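Local coordinates for protein adenylate kinase (Desulfovibrio gigas, PDB 2XB4) that probably catalyses the reversible transfer of the terminal phosphate of ATP to AMP, giving two ADP, and binds a zinc ion, at residues A[61-65]-A[90-95]. Residues are numbered along the deposited sequence; the frame is centred on the assembly and turned at random.
Sequences DDITI and VQAQKL
Lys94 NZ reaches OD2 of Asp61 at 3.4 Å, a salt bridge whose hydrogen bond is weak. The lysine chain runs extended beyond CG and crosses the aspartate at about a right angle, its CD passing 3.8 Å from Asp61 CB, so that methylenes as well as charges meet. From the preceding turn of the same helix, Val90 CG1 lies 3.5 Å from Asp61 OD2. The other carboxylate oxygen, OD1, faces the stem of Gln91, 3.8 Å from its CG; the carboxylate and amide planes are turned 70° apart. OE1 of Gln91, a residue predicted to bind AMP, accepts a hydrogen bond from the backbone N of Arg87, which holds the amide. These residues join the first turn of helix 61-75 to helix 89-101, which follows strand 80-83 of the parallel core sheet in this P-loop kinase fold; the segment axes cross at -54°. One turn after Asp61, Ile65 supplies the buried apolar part. Its chi1 of -67° sends CG1 across to 3.9 Å from Lys94 CB, and the bend at chi2 carries CD1 against the helix backbone, 3.7 Å from Leu95 N, with Leu95 CB next at 4.1 Å. Phe85 of the predicted AMP site also touches Ile65, and Leu95 continues onto Val68 and Leu69 of helix 61-75.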
ATOM      1  N   ASP A  61       6.759  34.906  -2.199  1.00 19.63           N
ATOM      2  CA  ASP A  61       7.691  35.053  -1.064  1.00 21.43           C
ATOM      3  C   ASP A  61       7.334  36.216  -0.187  1.00 21.52           C
ATOM      4  O   ASP A  61       7.539  36.116   1.028  1.00 20.66           O
ATOM      5  CB  ASP A  61       9.139  35.232  -1.546  1.00 23.31           C
ATOM      6  CG  ASP A  61       9.628  34.111  -2.446  1.00 30.89           C
ATOM      7  OD1 ASP A  61       9.177  32.924  -2.316  1.00 31.36           O
ATOM      8  OD2 ASP A  61      10.531  34.440  -3.291  1.00 39.13           O
ATOM      9  N   ASP A  62       6.708  37.280  -0.745  1.00 21.12           N
ATOM     10  CA  ASP A  62       6.308  38.416   0.095  1.00 22.65           C
ATOM     11  C   ASP A  62       5.123  38.161   0.988  1.00 20.06           C
ATOM     12  O   ASP A  62       4.757  39.015   1.807  1.00 20.01           O
ATOM     13  CB  ASP A  62       6.190  39.756  -0.664  1.00 26.65           C
ATOM     14  CG  ASP A  62       5.014  39.821  -1.681  1.00 35.60           C
ATOM     15  OD1 ASP A  62       4.083  38.960  -1.740  1.00 39.86           O
ATOM     16  OD2 ASP A  62       5.022  40.839  -2.433  1.00 46.58           O
ATOM     17  N   ILE A  63       4.513  36.968   0.843  1.00 16.28           N
ATOM     18  CA  ILE A  63       3.487  36.558   1.762  1.00 13.89           C
ATOM     19  C   ILE A  63       4.013  35.398   2.634  1.00 12.28           C
ATOM     20  O   ILE A  63       3.761  35.361   3.839  1.00  9.94           O
ATOM     21  CB  ILE A  63       2.187  36.112   1.000  1.00 15.46           C
ATOM     22  CG1 ILE A  63       1.543  37.339   0.301  1.00 20.76           C
ATOM     23  CG2 ILE A  63       1.220  35.509   1.961  1.00 14.55           C
ATOM     24  CD1 ILE A  63       0.353  36.950  -0.588  1.00 24.86           C
ATOM     25  N   THR A  64       4.734  34.461   2.040  1.00 11.49           N
ATOM     26  CA  THR A  64       5.276  33.318   2.762  1.00 13.43           C
ATOM     27  C   THR A  64       6.290  33.748   3.879  1.00 13.64           C
ATOM     28  O   THR A  64       6.215  33.262   5.007  1.00 15.24           O
ATOM     29  CB  THR A  64       6.001  32.407   1.751  1.00 15.00           C
ATOM     30  OG1 THR A  64       5.001  31.820   0.880  1.00 19.14           O
ATOM     31  CG2 THR A  64       6.682  31.283   2.511  1.00 18.39           C
ATOM     32  N   ILE A  65       7.188  34.687   3.583  1.00 13.72           N
ATOM     33  CA  ILE A  65       8.211  35.063   4.555  1.00 15.12           C
ATOM     34  C   ILE A  65       7.507  35.702   5.767  1.00 13.75           C
ATOM     35  O   ILE A  65       7.748  35.259   6.877  1.00 15.01           O
ATOM     36  CB  ILE A  65       9.221  36.055   3.961  1.00 16.59           C
ATOM     37  CG1 ILE A  65      10.070  35.364   2.853  1.00 20.44           C
ATOM     38  CG2 ILE A  65      10.157  36.613   5.074  1.00 14.18           C
ATOM     39  CD1 ILE A  65      10.936  34.318   3.335  1.00 20.15           C
ATOM     40  N   VAL A  90      16.729  32.724  -3.095  1.00 16.08           N
ATOM     41  CA  VAL A  90      15.870  33.924  -2.985  1.00 16.83           C
ATOM     42  C   VAL A  90      15.103  33.875  -1.655  1.00 15.15           C
ATOM     43  O   VAL A  90      15.086  34.867  -0.895  1.00 14.85           O
ATOM     44  CB  VAL A  90      14.942  34.128  -4.232  1.00 19.38           C
ATOM     45  CG1 VAL A  90      13.839  35.211  -3.988  1.00 17.92           C
ATOM     46  CG2 VAL A  90      15.784  34.452  -5.546  1.00 22.16           C
ATOM     47  N   GLN A  91      14.497  32.729  -1.329  1.00 12.41           N
ATOM     48  CA  GLN A  91      13.865  32.585  -0.025  1.00 11.13           C
ATOM     49  C   GLN A  91      14.875  32.729   1.098  1.00 13.01           C
ATOM     50  O   GLN A  91      14.516  33.329   2.188  1.00 13.57           O
ATOM     51  CB  GLN A  91      13.233  31.198   0.177  1.00 11.29           C
ATOM     52  CG  GLN A  91      12.035  30.991  -0.744  1.00 13.03           C
ATOM     53  CD  GLN A  91      11.511  29.496  -0.720  1.00 20.05           C
ATOM     54  OE1 GLN A  91      12.194  28.575  -0.312  1.00 21.62           O
ATOM     55  NE2 GLN A  91      10.264  29.305  -1.154  1.00 19.12           N
ATOM     56  N   ALA A  92      16.080  32.162   0.952  1.00 12.40           N
ATOM     57  CA  ALA A  92      17.005  32.202   2.089  1.00 13.17           C
ATOM     58  C   ALA A  92      17.387  33.647   2.420  1.00 13.27           C
ATOM     59  O   ALA A  92      17.612  34.020   3.638  1.00 13.84           O
ATOM     60  CB  ALA A  92      18.314  31.428   1.763  1.00 13.81           C
ATOM     61  N   GLN A  93      17.653  34.443   1.358  1.00 12.43           N
ATOM     62  CA  GLN A  93      18.100  35.824   1.604  1.00 16.09           C
ATOM     63  C   GLN A  93      16.856  36.653   2.151  1.00 16.00           C
ATOM     64  O   GLN A  93      16.979  37.478   3.061  1.00 16.71           O
ATOM     65  CB  GLN A  93      18.621  36.468   0.317  1.00 16.96           C
ATOM     66  CG  GLN A  93      18.910  37.926   0.554  1.00 22.92           C
ATOM     67  CD  GLN A  93      19.549  38.567  -0.662  1.00 33.78           C
ATOM     68  OE1 GLN A  93      19.851  37.884  -1.653  1.00 38.18           O
ATOM     69  NE2 GLN A  93      19.737  39.887  -0.612  1.00 37.24           N
ATOM     70  N   LYS A  94      15.683  36.450   1.578  1.00 14.65           N
ATOM     71  CA  LYS A  94      14.468  37.225   2.088  1.00 15.19           C
ATOM     72  C   LYS A  94      14.230  36.869   3.551  1.00 14.30           C
ATOM     73  O   LYS A  94      13.893  37.772   4.397  1.00 15.59           O
ATOM     74  CB  LYS A  94      13.213  36.969   1.232  1.00 12.59           C
ATOM     75  CG  LYS A  94      13.429  37.664  -0.125  1.00 14.00           C
ATOM     76  CD  LYS A  94      12.258  37.275  -1.111  1.00 23.05           C
ATOM     77  CE  LYS A  94      12.105  38.404  -2.171  1.00 28.23           C
ATOM     78  NZ  LYS A  94      11.462  37.754  -3.331  1.00 31.51           N
ATOM     79  N   LEU A  95      14.419  35.584   3.877  1.00 12.81           N
ATOM     80  CA  LEU A  95      14.244  35.154   5.283  1.00 12.90           C
ATOM     81  C   LEU A  95      15.291  35.819   6.214  1.00 15.52           C
ATOM     82  O   LEU A  95      14.963  36.335   7.283  1.00 14.76           O
ATOM     83  CB  LEU A  95      14.330  33.626   5.434  1.00 12.61           C
ATOM     84  CG  LEU A  95      14.292  33.005   6.867  1.00 15.54           C
ATOM     85  CD1 LEU A  95      12.860  33.210   7.450  1.00 13.83           C
ATOM     86  CD2 LEU A  95      14.519  31.491   6.811  1.00 15.43           C
TER